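Local coordinates for uncharacterized protein (Bombyx mori, PDB 5AZ1) that probably reduces carbonyl substrates with NADPH as a TIM-barrel enzyme of the aldo/keto reductase family, at residues A[102-107]-A[135-140]; A[170-175]-A[189-194]; A[258-263]-A[285-290]. All coordinates share one frame; numbering follows the deposited sequence.

Contact 1. Residues A[102-107]-A[135-140]. With NDP (NADPH dihydro-nicotinamide-adenine-dinucleotide phosphate), chain J.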
loop_
_atom_site.group_PDB
_atom_site.type_symbol
_atom_site.label_atom_id
_atom_site.label_comp_id
_atom_site.label_asym_id
_atom_site.label_seq_id
_atom_site.Cartn_x
_atom_site.Cartn_y
_atom_site.Cartn_z
ATOM N N THR A 102 8.813 1.657 -3.295
ATOM C CA THR A 102 8.011 0.577 -3.851
ATOM C C THR A 102 7.303 1.010 -5.121
ATOM O O THR A 102 6.728 2.089 -5.140
ATOM C CB THR A 102 6.906 0.206 -2.853
ATOM O OG1 THR A 102 7.482 -0.296 -1.652
ATOM C CG2 THR A 102 5.975 -0.854 -3.459
ATOM N N THR A 103 7.265 0.157 -6.142
ATOM C CA THR A 103 6.339 0.374 -7.224
ATOM C C THR A 103 5.621 -0.964 -7.553
ATOM O O THR A 103 5.765 -1.935 -6.839
ATOM C CB THR A 103 7.008 1.021 -8.444
ATOM O OG1 THR A 103 6.016 1.366 -9.414
ATOM C CG2 THR A 103 7.972 0.114 -9.103
ATOM N N LYS A 104 4.796 -0.966 -8.589
ATOM C CA LYS A 104 3.849 -2.022 -8.808
ATOM C C LYS A 104 3.516 -2.175 -10.274
ATOM O O LYS A 104 3.542 -1.191 -11.027
ATOM C CB LYS A 104 2.547 -1.786 -8.007
ATOM C CG LYS A 104 2.736 -1.396 -6.555
ATOM C CD LYS A 104 1.346 -1.120 -5.975
ATOM C CE LYS A 104 1.359 -0.765 -4.526
ATOM N NZ LYS A 104 1.077 0.612 -4.144
ATOM N N VAL A 105 3.256 -3.421 -10.660
ATOM C CA VAL A 105 3.018 -3.823 -12.033
ATOM C C VAL A 105 1.514 -4.075 -12.131
ATOM O O VAL A 105 0.945 -4.880 -11.341
ATOM C CB VAL A 105 3.752 -5.128 -12.309
ATOM C CG1 VAL A 105 3.394 -5.729 -13.695
ATOM C CG2 VAL A 105 5.236 -4.915 -12.175
ATOM N N TRP A 106 0.881 -3.476 -13.130
ATOM C CA TRP A 106 -0.536 -3.546 -13.311
ATOM C C TRP A 106 -0.986 -4.770 -14.102
ATOM O O TRP A 106 -0.168 -5.616 -14.568
ATOM C CB TRP A 106 -0.972 -2.205 -13.937
ATOM C CG TRP A 106 -2.442 -1.827 -13.907
ATOM C CD1 TRP A 106 -3.264 -1.738 -14.994
ATOM C CD2 TRP A 106 -3.213 -1.394 -12.798
ATOM N NE1 TRP A 106 -4.499 -1.305 -14.631
ATOM C CE2 TRP A 106 -4.508 -1.076 -13.291
ATOM C CE3 TRP A 106 -2.957 -1.247 -11.444
ATOM C CZ2 TRP A 106 -5.532 -0.623 -12.468
ATOM C CZ3 TRP A 106 -3.950 -0.791 -10.616
ATOM C CH2 TRP A 106 -5.240 -0.492 -11.116
ATOM N N GLN A 107 -2.314 -4.860 -14.296
ATOM C CA GLN A 107 -2.993 -6.106 -14.758
ATOM C C GLN A 107 -2.759 -6.469 -16.172
ATOM O O GLN A 107 -2.903 -7.647 -16.536
ATOM C CB GLN A 107 -4.512 -5.990 -14.516
ATOM C CG GLN A 107 -4.899 -6.103 -13.060
ATOM C CD GLN A 107 -4.549 -4.922 -12.183
ATOM O OE1 GLN A 107 -3.481 -4.886 -11.557
ATOM N NE2 GLN A 107 -5.464 -4.001 -12.047
ATOM N N LEU A 135 5.632 -4.931 -6.427
ATOM C CA LEU A 135 4.439 -5.740 -6.188
ATOM C C LEU A 135 3.629 -6.072 -7.456
ATOM O O LEU A 135 3.510 -5.256 -8.388
ATOM C CB LEU A 135 3.511 -4.973 -5.264
ATOM C CG LEU A 135 4.085 -4.499 -3.928
ATOM C CD1 LEU A 135 3.034 -3.802 -3.085
ATOM C CD2 LEU A 135 4.684 -5.633 -3.126
ATOM N N MET A 136 3.057 -7.255 -7.435
ATOM C CA MET A 136 1.950 -7.601 -8.290
ATOM C C MET A 136 0.713 -6.897 -7.778
ATOM O O MET A 136 0.154 -7.248 -6.726
ATOM C CB MET A 136 1.763 -9.093 -8.350
ATOM C CG MET A 136 0.827 -9.492 -9.512
ATOM S SD MET A 136 0.397 -11.256 -9.557
ATOM C CE MET A 136 1.879 -12.197 -9.224
ATOM N N HIS A 137 0.315 -5.845 -8.498
ATOM C CA HIS A 137 -0.691 -4.891 -8.014
ATOM C C HIS A 137 -2.019 -5.580 -7.702
ATOM O O HIS A 137 -2.617 -5.319 -6.662
ATOM C CB HIS A 137 -0.884 -3.741 -9.012
ATOM C CG HIS A 137 -1.336 -2.463 -8.386
ATOM N ND1 HIS A 137 -0.877 -1.230 -8.802
ATOM C CD2 HIS A 137 -2.179 -2.219 -7.351
ATOM C CE1 HIS A 137 -1.390 -0.284 -8.024
ATOM N NE2 HIS A 137 -2.201 -0.856 -7.152
ATOM N N TRP A 138 -2.448 -6.476 -8.588
ATOM C CA TRP A 138 -3.633 -7.307 -8.346
ATOM C C TRP A 138 -3.377 -8.644 -8.924
ATOM O O TRP A 138 -2.536 -8.757 -9.815
ATOM C CB TRP A 138 -4.876 -6.719 -9.021
ATOM C CG TRP A 138 -5.353 -5.471 -8.402
ATOM C CD1 TRP A 138 -4.886 -4.246 -8.627
ATOM C CD2 TRP A 138 -6.384 -5.332 -7.422
ATOM N NE1 TRP A 138 -5.591 -3.308 -7.880
ATOM C CE2 TRP A 138 -6.499 -3.970 -7.113
ATOM C CE3 TRP A 138 -7.270 -6.232 -6.814
ATOM C CZ2 TRP A 138 -7.450 -3.468 -6.186
ATOM C CZ3 TRP A 138 -8.213 -5.734 -5.884
ATOM C CH2 TRP A 138 -8.258 -4.374 -5.567
ATOM N N PRO A 139 -4.111 -9.687 -8.446
ATOM C CA PRO A 139 -3.889 -11.029 -8.948
ATOM C C PRO A 139 -4.554 -11.316 -10.337
ATOM O O PRO A 139 -4.240 -12.334 -10.996
ATOM C CB PRO A 139 -4.468 -11.924 -7.822
ATOM C CG PRO A 139 -5.389 -11.077 -7.056
ATOM C CD PRO A 139 -4.981 -9.667 -7.253
ATOM N N MET A 140 -5.436 -10.443 -10.782
ATOM C CA MET A 140 -6.105 -10.613 -12.087
ATOM C C MET A 140 -5.170 -10.218 -13.228
ATOM O O MET A 140 -4.352 -9.302 -13.095
ATOM C CB MET A 140 -7.391 -9.792 -12.185
ATOM C CG MET A 140 -8.356 -9.993 -11.049
ATOM S SD MET A 140 -8.099 -8.897 -9.641
ATOM C CE MET A 140 -8.408 -7.227 -10.214
HETATM P PA NDP J . -5.972 6.736 3.259
HETATM O O1A NDP J . -6.702 5.806 4.232
HETATM O O2A NDP J . -4.508 6.992 3.365
HETATM O O5B NDP J . -6.687 8.191 3.501
HETATM C C5B NDP J . -6.519 9.279 2.605
HETATM C C4B NDP J . -7.283 10.493 3.123
HETATM O O4B NDP J . -7.011 10.737 4.514
HETATM C C3B NDP J . -6.917 11.776 2.348
HETATM O O3B NDP J . -8.091 12.318 1.761
HETATM C C2B NDP J . -6.250 12.683 3.387
HETATM O O2B NDP J . -6.475 14.085 3.214
HETATM C C1B NDP J . -6.778 12.143 4.705
HETATM N N9A NDP J . -5.832 12.195 5.814
HETATM C C8A NDP J . -4.577 11.693 5.831
HETATM N N7A NDP J . -4.002 11.872 7.034
HETATM C C5A NDP J . -4.931 12.460 7.812
HETATM C C6A NDP J . -4.959 12.919 9.199
HETATM N N6A NDP J . -3.831 12.726 9.949
HETATM N N1A NDP J . -6.122 13.516 9.633
HETATM C C2A NDP J . -7.213 13.686 8.841
HETATM N N3A NDP J . -7.257 13.275 7.558
HETATM C C4A NDP J . -6.152 12.670 7.015
HETATM O O3 NDP J . -6.473 6.377 1.781
HETATM P PN NDP J . -5.593 5.842 0.558
HETATM O O1N NDP J . -6.363 4.681 0.009
HETATM O O2N NDP J . -5.204 6.998 -0.354
HETATM O O5D NDP J . -4.206 5.424 1.318
HETATM C C5D NDP J . -3.411 4.419 0.835
HETATM C C4D NDP J . -2.241 4.649 -0.101
HETATM O O4D NDP J . -1.943 3.245 -0.308
HETATM C C3D NDP J . -2.326 5.189 -1.531
HETATM O O3D NDP J . -1.778 6.483 -1.625
HETATM C C2D NDP J . -1.444 4.205 -2.293
HETATM O O2D NDP J . -0.055 4.527 -2.044
HETATM C C1D NDP J . -1.858 2.862 -1.671
HETATM N N1N NDP J . -3.096 2.119 -2.202
HETATM C C2N NDP J . -2.878 0.879 -2.733
HETATM C C3N NDP J . -3.880 0.068 -3.297
HETATM C C7N NDP J . -3.535 -1.302 -3.850
HETATM O O7N NDP J . -4.392 -1.825 -4.572
HETATM N N7N NDP J . -2.333 -1.915 -3.581
HETATM C C4N NDP J . -5.315 0.586 -3.389
HETATM C C5N NDP J . -5.466 1.915 -2.765
HETATM C C6N NDP J . -4.385 2.597 -2.211
HETATM P P2B NDP J . -5.445 15.078 2.440
HETATM O O1X NDP J . -4.735 14.301 1.313
HETATM O O2X NDP J . -6.421 16.022 1.788
HETATM O O3X NDP J . -4.553 15.486 3.581
HETATM O O HOH W 1 0.454 -0.294 -11.163
HETATM O O HOH W 2 -1.338 -6.374 -11.453
#
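Lys104 and His137 meet where two neighbouring parallel strands run out toward the nicotinamide. From the backbone outward, CB of Lys104 lies beside Leu135 O and His137 ND1, and CG rests on Leu135 CB at 3.9 Å. CD then stands over one face of the imidazole, 3.5 Å from its centroid, in a CH-pi contact. CE passes on to Leu135 CD1 at 3.8 Å, and the chain bends at chi4 (108°) to bring NZ to Asp70, in a salt bridge, and to Tyr75. A long aliphatic stem suits the path between Leu135 and the imidazole, its ammonium the polar end; the arrangement is consistent with the Asp-Tyr-Lys-His catalytic tetrad of aldo/keto reductases. The opposite imidazole face receives the edge of Trp106, planes 88° apart, while water 1 and NDP O7N lie at the ring's edge. Replacing His137 by alanine removes the imidazole, which would probably leave Lys104 CD and the Trp106 edge without the ring between them and water 1 without its ND1 partner. Three backbone bonds, Leu135 N to Thr103 O (3.0 Å), Val105 N to Leu135 O (2.9 Å) and His137 N to Val105 O (3.1 Å), hold the register past the strand end. In this beta-alpha-beta unit with helix 112-126, Leu135 faces strand 195-199, whereas Val105 and Met136, on the other sheet face, pack against Phe160 of helix 153-165.

Contact 2. Residues A[170-175]-A[189-194]. With NDP (NADPH dihydro-nicotinamide-adenine-dinucleotide phosphate), chain J.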
loop_
_atom_site.group_PDB
_atom_site.type_symbol
_atom_site.label_atom_id
_atom_site.label_comp_id
_atom_site.label_asym_id
_atom_site.label_seq_id
_atom_site.Cartn_x
_atom_site.Cartn_y
_atom_site.Cartn_z
ATOM N N LYS A 170 15.122 -5.120 -4.980
ATOM C CA LYS A 170 15.719 -5.810 -3.813
ATOM C C LYS A 170 14.681 -6.752 -3.163
ATOM O O LYS A 170 15.041 -7.540 -2.353
ATOM C CB LYS A 170 16.115 -4.826 -2.749
ATOM C CG LYS A 170 17.178 -3.799 -3.176
ATOM C CD LYS A 170 18.490 -4.498 -3.410
ATOM C CE LYS A 170 19.745 -3.668 -3.061
ATOM N NZ LYS A 170 20.976 -4.551 -2.961
ATOM N N ALA A 171 13.413 -6.677 -3.583
ATOM C CA ALA A 171 12.381 -7.518 -3.032
ATOM C C ALA A 171 11.169 -7.582 -3.930
ATOM O O ALA A 171 10.839 -6.615 -4.624
ATOM C CB ALA A 171 11.939 -7.063 -1.609
ATOM N N ILE A 172 10.467 -8.720 -3.835
ATOM C CA ILE A 172 9.211 -8.946 -4.612
ATOM C C ILE A 172 8.130 -9.298 -3.646
ATOM O O ILE A 172 8.387 -10.002 -2.607
ATOM C CB ILE A 172 9.385 -10.032 -5.706
ATOM C CG1 ILE A 172 9.987 -11.316 -5.124
ATOM C CG2 ILE A 172 10.329 -9.545 -6.831
ATOM C CD1 ILE A 172 10.054 -12.456 -6.095
ATOM N N GLY A 173 6.912 -8.838 -3.979
ATOM C CA GLY A 173 5.746 -9.000 -3.170
ATOM C C GLY A 173 4.492 -8.976 -3.990
ATOM O O GLY A 173 4.566 -8.820 -5.229
ATOM N N VAL A 174 3.329 -9.009 -3.298
ATOM C CA VAL A 174 2.019 -9.045 -3.945
ATOM C C VAL A 174 1.121 -8.061 -3.236
ATOM O O VAL A 174 1.463 -7.499 -2.205
ATOM C CB VAL A 174 1.397 -10.478 -3.982
ATOM C CG1 VAL A 174 2.320 -11.456 -4.736
ATOM C CG2 VAL A 174 1.136 -11.020 -2.544
ATOM N N SER A 175 -0.002 -7.785 -3.849
ATOM C CA SER A 175 -1.003 -6.934 -3.271
ATOM C C SER A 175 -2.393 -7.479 -3.630
ATOM O O SER A 175 -2.603 -8.050 -4.671
ATOM C CB SER A 175 -0.804 -5.569 -3.849
ATOM O OG SER A 175 -1.680 -4.625 -3.330
ATOM N N CYS A 189 5.940 -21.098 -5.203
ATOM C CA CYS A 189 7.034 -20.201 -5.599
ATOM C C CYS A 189 8.406 -20.753 -5.361
ATOM O O CYS A 189 8.533 -21.648 -4.635
ATOM C CB CYS A 189 6.900 -18.908 -4.813
ATOM S SG CYS A 189 7.017 -19.099 -3.021
ATOM N N ASN A 190 9.441 -20.198 -5.983
ATOM C CA ASN A 190 10.794 -20.410 -5.555
ATOM C C ASN A 190 11.263 -19.332 -4.552
ATOM O O ASN A 190 12.014 -19.631 -3.682
ATOM C CB ASN A 190 11.743 -20.423 -6.728
ATOM C CG ASN A 190 11.449 -21.565 -7.694
ATOM O OD1 ASN A 190 10.958 -22.632 -7.333
ATOM N ND2 ASN A 190 11.698 -21.315 -8.923
ATOM N N VAL A 191 10.827 -18.089 -4.691
ATOM C CA VAL A 191 11.193 -17.055 -3.732
ATOM C C VAL A 191 9.846 -16.580 -3.204
ATOM O O VAL A 191 8.933 -16.244 -4.002
ATOM C CB VAL A 191 11.978 -15.911 -4.361
ATOM C CG1 VAL A 191 12.331 -14.862 -3.333
ATOM C CG2 VAL A 191 13.213 -16.388 -5.092
ATOM N N PRO A 192 9.688 -16.557 -1.867
ATOM C CA PRO A 192 8.404 -16.135 -1.378
ATOM C C PRO A 192 8.209 -14.620 -1.485
ATOM O O PRO A 192 9.174 -13.887 -1.383
ATOM C CB PRO A 192 8.430 -16.527 0.123
ATOM C CG PRO A 192 9.875 -16.488 0.461
ATOM C CD PRO A 192 10.660 -16.764 -0.778
ATOM N N PRO A 193 6.962 -14.183 -1.562
ATOM C CA PRO A 193 6.689 -12.793 -1.436
ATOM C C PRO A 193 7.152 -12.240 -0.094
ATOM O O PRO A 193 7.062 -12.911 0.917
ATOM C CB PRO A 193 5.183 -12.711 -1.605
ATOM C CG PRO A 193 4.692 -14.033 -1.026
ATOM C CD PRO A 193 5.735 -14.996 -1.517
ATOM N N ALA A 194 7.663 -11.008 -0.123
ATOM C CA ALA A 194 8.108 -10.309 1.038
ATOM C C ALA A 194 6.944 -9.666 1.747
ATOM O O ALA A 194 6.992 -9.553 2.938
ATOM C CB ALA A 194 9.135 -9.250 0.639
HETATM P PA NDP J . -5.972 6.736 3.259
HETATM O O1A NDP J . -6.702 5.806 4.232
HETATM O O2A NDP J . -4.508 6.992 3.365
HETATM O O5B NDP J . -6.687 8.191 3.501
HETATM C C5B NDP J . -6.519 9.279 2.605
HETATM C C4B NDP J . -7.283 10.493 3.123
HETATM O O4B NDP J . -7.011 10.737 4.514
HETATM C C3B NDP J . -6.917 11.776 2.348
HETATM O O3B NDP J . -8.091 12.318 1.761
HETATM C C2B NDP J . -6.250 12.683 3.387
HETATM O O2B NDP J . -6.475 14.085 3.214
HETATM C C1B NDP J . -6.778 12.143 4.705
HETATM N N9A NDP J . -5.832 12.195 5.814
HETATM C C8A NDP J . -4.577 11.693 5.831
HETATM N N7A NDP J . -4.002 11.872 7.034
HETATM C C5A NDP J . -4.931 12.460 7.812
HETATM C C6A NDP J . -4.959 12.919 9.199
HETATM N N6A NDP J . -3.831 12.726 9.949
HETATM N N1A NDP J . -6.122 13.516 9.633
HETATM C C2A NDP J . -7.213 13.686 8.841
HETATM N N3A NDP J . -7.257 13.275 7.558
HETATM C C4A NDP J . -6.152 12.670 7.015
HETATM O O3 NDP J . -6.473 6.377 1.781
HETATM P PN NDP J . -5.593 5.842 0.558
HETATM O O1N NDP J . -6.363 4.681 0.009
HETATM O O2N NDP J . -5.204 6.998 -0.354
HETATM O O5D NDP J . -4.206 5.424 1.318
HETATM C C5D NDP J . -3.411 4.419 0.835
HETATM C C4D NDP J . -2.241 4.649 -0.101
HETATM O O4D NDP J . -1.943 3.245 -0.308
HETATM C C3D NDP J . -2.326 5.189 -1.531
HETATM O O3D NDP J . -1.778 6.483 -1.625
HETATM C C2D NDP J . -1.444 4.205 -2.293
HETATM O O2D NDP J . -0.055 4.527 -2.044
HETATM C C1D NDP J . -1.858 2.862 -1.671
HETATM N N1N NDP J . -3.096 2.119 -2.202
HETATM C C2N NDP J . -2.878 0.879 -2.733
HETATM C C3N NDP J . -3.880 0.068 -3.297
HETATM C C7N NDP J . -3.535 -1.302 -3.850
HETATM O O7N NDP J . -4.392 -1.825 -4.572
HETATM N N7N NDP J . -2.333 -1.915 -3.581
HETATM C C4N NDP J . -5.315 0.586 -3.389
HETATM C C5N NDP J . -5.466 1.915 -2.765
HETATM C C6N NDP J . -4.385 2.597 -2.211
HETATM P P2B NDP J . -5.445 15.078 2.440
HETATM O O1X NDP J . -4.735 14.301 1.313
HETATM O O2X NDP J . -6.421 16.022 1.788
HETATM O O3X NDP J . -4.553 15.486 3.581
#
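Ala194 grips Ile172 through the backbone in a beta-alpha-beta unit of the TIM barrel, where the chain leaves strand 172-175, passes through helix 179-188 and turns back into strand 195-199. The tight part gathers around one carbonyl. Ala194 N donates to Ile172 O at 2.8 Å, with a nearly straight N-H...O angle of 161° and the donor in the carbonyl plane. The same oxygen is approached by Pro193 CA at 3.5 Å in a CA-H...O contact, and by Ala194 CB at 3.4 Å, so small residues are well placed here. The methyl of Ala194 also meets that of Ala171, CB to CB 4.2 Å. The Pro193 ring meets the glycine backbone, its CB lying 4.1 Å from Gly173 CA; the proline, without an N-H of its own, brings an apolar, rigid surface to the place.

Toward the surface the fit is slacker. Ile172 stretches CD1 out to Val191 CG1 at 4.3 Å, a single methyl-to-methyl touch, and the CB bond of Pro192 points away from the strand, its side chain touching Leu186 of the preceding helix. Val191 is fixed instead by its backbone, its N held by Glu161 and its O by Trp157, both of helix 153-165. At the far end of the strand, clear of the loop, Ser175 swings OG anti to the backbone N (chi1 -178°), and that oxygen accepts a hydrogen bond from N7N of the NDP carboxamide at 2.8 Å.

Contact 3. Residues A[258-263]-A[285-290]. With NDP (NADPH dihydro-nicotinamide-adenine-dinucleotide phosphate), chain J.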
loop_
_atom_site.group_PDB
_atom_site.type_symbol
_atom_site.label_atom_id
_atom_site.label_comp_id
_atom_site.label_asym_id
_atom_site.label_seq_id
_atom_site.Cartn_x
_atom_site.Cartn_y
_atom_site.Cartn_z
ATOM N N THR A 258 -4.219 12.128 18.825
ATOM C CA THR A 258 -5.419 12.256 18.027
ATOM C C THR A 258 -6.020 10.899 17.620
ATOM O O THR A 258 -5.464 9.823 17.864
ATOM C CB THR A 258 -5.096 13.035 16.740
ATOM O OG1 THR A 258 -4.136 12.297 15.971
ATOM C CG2 THR A 258 -4.498 14.442 17.071
ATOM N N VAL A 259 -7.145 10.983 16.944
ATOM C CA VAL A 259 -7.933 9.833 16.597
ATOM C C VAL A 259 -7.258 9.090 15.448
ATOM O O VAL A 259 -7.177 7.871 15.475
ATOM C CB VAL A 259 -9.382 10.243 16.256
ATOM C CG1 VAL A 259 -10.154 9.144 15.564
ATOM C CG2 VAL A 259 -10.118 10.650 17.535
ATOM N N THR A 260 -6.781 9.826 14.460
ATOM C CA THR A 260 -6.004 9.237 13.390
ATOM C C THR A 260 -4.737 8.604 13.948
ATOM O O THR A 260 -4.336 7.532 13.512
ATOM C CB THR A 260 -5.670 10.238 12.259
ATOM O OG1 THR A 260 -5.097 11.395 12.818
ATOM C CG2 THR A 260 -6.898 10.589 11.530
ATOM N N GLN A 261 -4.133 9.217 14.931
ATOM C CA GLN A 261 -2.926 8.630 15.492
ATOM C C GLN A 261 -3.170 7.306 16.245
ATOM O O GLN A 261 -2.279 6.415 16.319
ATOM C CB GLN A 261 -2.242 9.587 16.453
ATOM C CG GLN A 261 -1.477 10.715 15.794
ATOM C CD GLN A 261 -0.917 11.739 16.789
ATOM O OE1 GLN A 261 -1.384 11.848 17.914
ATOM N NE2 GLN A 261 0.106 12.475 16.373
ATOM N N VAL A 262 -4.333 7.226 16.869
ATOM C CA VAL A 262 -4.738 6.023 17.513
ATOM C C VAL A 262 -4.898 4.923 16.470
ATOM O O VAL A 262 -4.405 3.861 16.681
ATOM C CB VAL A 262 -6.045 6.199 18.305
ATOM C CG1 VAL A 262 -6.613 4.836 18.729
ATOM C CG2 VAL A 262 -5.766 7.038 19.562
ATOM N N ASN A 263 -5.634 5.223 15.415
ATOM C CA ASN A 263 -5.797 4.348 14.258
ATOM C C ASN A 263 -4.446 3.799 13.727
ATOM O O ASN A 263 -4.263 2.589 13.680
ATOM C CB ASN A 263 -6.609 5.054 13.166
ATOM C CG ASN A 263 -7.050 4.117 12.039
ATOM O OD1 ASN A 263 -6.422 3.119 11.759
ATOM N ND2 ASN A 263 -8.119 4.458 11.371
ATOM N N LEU A 285 3.255 15.141 9.459
ATOM C CA LEU A 285 3.956 15.155 10.774
ATOM C C LEU A 285 3.198 14.349 11.866
ATOM O O LEU A 285 3.789 13.549 12.640
ATOM C CB LEU A 285 4.109 16.607 11.234
ATOM C CG LEU A 285 4.752 16.832 12.594
ATOM C CD1 LEU A 285 6.108 16.141 12.706
ATOM C CD2 LEU A 285 4.834 18.334 12.867
ATOM N N GLU A 286 1.898 14.615 11.916
ATOM C CA GLU A 286 0.955 13.965 12.863
ATOM C C GLU A 286 0.976 12.419 12.678
ATOM O O GLU A 286 1.312 11.670 13.621
ATOM C CB GLU A 286 -0.460 14.545 12.654
ATOM C CG GLU A 286 -1.541 14.079 13.639
ATOM C CD GLU A 286 -2.964 14.404 13.187
ATOM O OE1 GLU A 286 -3.161 15.282 12.333
ATOM O OE2 GLU A 286 -3.907 13.769 13.669
ATOM N N ASN A 287 0.712 11.969 11.437
ATOM C CA ASN A 287 0.807 10.520 11.069
ATOM C C ASN A 287 2.078 9.827 11.498
ATOM O O ASN A 287 2.033 8.642 11.809
ATOM C CB ASN A 287 0.557 10.293 9.590
ATOM C CG ASN A 287 -0.790 10.779 9.171
ATOM O OD1 ASN A 287 -1.610 11.072 10.033
ATOM N ND2 ASN A 287 -1.021 10.931 7.870
ATOM N N ALA A 288 3.185 10.543 11.620
ATOM C CA ALA A 288 4.435 9.900 12.044
ATOM C C ALA A 288 4.695 9.852 13.529
ATOM O O ALA A 288 5.663 9.193 13.968
ATOM C CB ALA A 288 5.620 10.536 11.347
ATOM N N SER A 289 3.842 10.499 14.309
ATOM C CA SER A 289 4.074 10.612 15.761
ATOM C C SER A 289 3.194 9.571 16.497
ATOM O O SER A 289 2.296 9.927 17.277
ATOM C CB SER A 289 3.802 12.060 16.204
ATOM O OG SER A 289 4.426 12.997 15.282
ATOM N N ILE A 290 3.485 8.291 16.216
ATOM C CA ILE A 290 2.622 7.161 16.571
ATOM C C ILE A 290 3.359 5.947 17.145
ATOM O O ILE A 290 2.751 4.889 17.294
ATOM C CB ILE A 290 1.822 6.663 15.354
ATOM C CG1 ILE A 290 2.782 6.087 14.297
ATOM C CG2 ILE A 290 0.906 7.758 14.803
ATOM C CD1 ILE A 290 2.151 5.503 13.082
HETATM P PA NDP J . -5.972 6.736 3.259
HETATM O O1A NDP J . -6.702 5.806 4.232
HETATM O O2A NDP J . -4.508 6.992 3.365
HETATM O O5B NDP J . -6.687 8.191 3.501
HETATM C C5B NDP J . -6.519 9.279 2.605
HETATM C C4B NDP J . -7.283 10.493 3.123
HETATM O O4B NDP J . -7.011 10.737 4.514
HETATM C C3B NDP J . -6.917 11.776 2.348
HETATM O O3B NDP J . -8.091 12.318 1.761
HETATM C C2B NDP J . -6.250 12.683 3.387
HETATM O O2B NDP J . -6.475 14.085 3.214
HETATM C C1B NDP J . -6.778 12.143 4.705
HETATM N N9A NDP J . -5.832 12.195 5.814
HETATM C C8A NDP J . -4.577 11.693 5.831
HETATM N N7A NDP J . -4.002 11.872 7.034
HETATM C C5A NDP J . -4.931 12.460 7.812
HETATM C C6A NDP J . -4.959 12.919 9.199
HETATM N N6A NDP J . -3.831 12.726 9.949
HETATM N N1A NDP J . -6.122 13.516 9.633
HETATM C C2A NDP J . -7.213 13.686 8.841
HETATM N N3A NDP J . -7.257 13.275 7.558
HETATM C C4A NDP J . -6.152 12.670 7.015
HETATM O O3 NDP J . -6.473 6.377 1.781
HETATM P PN NDP J . -5.593 5.842 0.558
HETATM O O1N NDP J . -6.363 4.681 0.009
HETATM O O2N NDP J . -5.204 6.998 -0.354
HETATM O O5D NDP J . -4.206 5.424 1.318
HETATM C C5D NDP J . -3.411 4.419 0.835
HETATM C C4D NDP J . -2.241 4.649 -0.101
HETATM O O4D NDP J . -1.943 3.245 -0.308
HETATM C C3D NDP J . -2.326 5.189 -1.531
HETATM O O3D NDP J . -1.778 6.483 -1.625
HETATM C C2D NDP J . -1.444 4.205 -2.293
HETATM O O2D NDP J . -0.055 4.527 -2.044
HETATM C C1D NDP J . -1.858 2.862 -1.671
HETATM N N1N NDP J . -3.096 2.119 -2.202
HETATM C C2N NDP J . -2.878 0.879 -2.733
HETATM C C3N NDP J . -3.880 0.068 -3.297
HETATM C C7N NDP J . -3.535 -1.302 -3.850
HETATM O O7N NDP J . -4.392 -1.825 -4.572
HETATM N N7N NDP J . -2.333 -1.915 -3.581
HETATM C C4N NDP J . -5.315 0.586 -3.389
HETATM C C5N NDP J . -5.466 1.915 -2.765
HETATM C C6N NDP J . -4.385 2.597 -2.211
HETATM P P2B NDP J . -5.445 15.078 2.440
HETATM O O1X NDP J . -4.735 14.301 1.313
HETATM O O2X NDP J . -6.421 16.022 1.788
HETATM O O3X NDP J . -4.553 15.486 3.581
HETATM O O HOH W 3 -2.570 10.869 12.768
HETATM O O HOH W 4 -7.187 12.850 14.255
#
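Thr258 and Glu286 are joined by a short hydrogen bond, Thr258 OG1 giving its proton to Glu286 OE2 at 2.7 Å on the carboxylate's anti lone pair. The extended glutamate chain, with CG opposite its backbone N (chi1 -175°), carries OE2 across. The same hydroxyl accepts from Gln261 N at 3.3 Å, so it both donates and accepts. In return Gln261 OE1 accepts from Thr258 N at 3.0 Å, the donor lying above the amide carbonyl plane: this pair of mutual bonds is a capping box that closes the first turn of helix 259-269, and threonine and glutamine suit it because each offers a side-chain acceptor. The other end of the Gln261 amide works across the contact. NE2 donates to Glu286 O at 3.1 Å along an almost straight path (167°), the oxygen lying near the amide plane, while Ser289 N reaches that carbonyl from the opposite face. Leu285 O is likewise shared, between Ala288 N and Ser289 OG. Ser289 O is taken by Lys257 NZ. Asn287 serves the cofactor with both halves of its amide: OD1 accepts from the adenine N6A at 2.8 Å, and ND2 donates to N7A at 3.2 Å, a match for the purine's Hoogsteen edge. Water 3 hands a further proton to Asn287 OD1 and is hydrogen-bonded also to Thr260 OG1. Beside these polar groups, Ile290 lays CG2 against Gln261 CG at 3.9 Å.

Contacts 1 and 2 share the central parallel sheet: strands 133-136 and 172-175 are neighbours in it, and the two contacts touch, Met136 N lying 3.1 Å from Gly173 O in a probable hydrogen bond. Contact 3 lies on the other side of the chain's centre, its nearest atoms about 16 Å from contact 1, and joins helices rather than strands. Contact 1 is wholly buried, combining parallel-strand backbone bonds with an aromatic cluster; contact 2 is mostly buried and made of small apolar residues, and contact 3 partly buried and held by side-chain hydrogen bonds and waters. One cofactor spans all three: contacts 1 and 2 reach its nicotinamide end, and 285-290 its adenine.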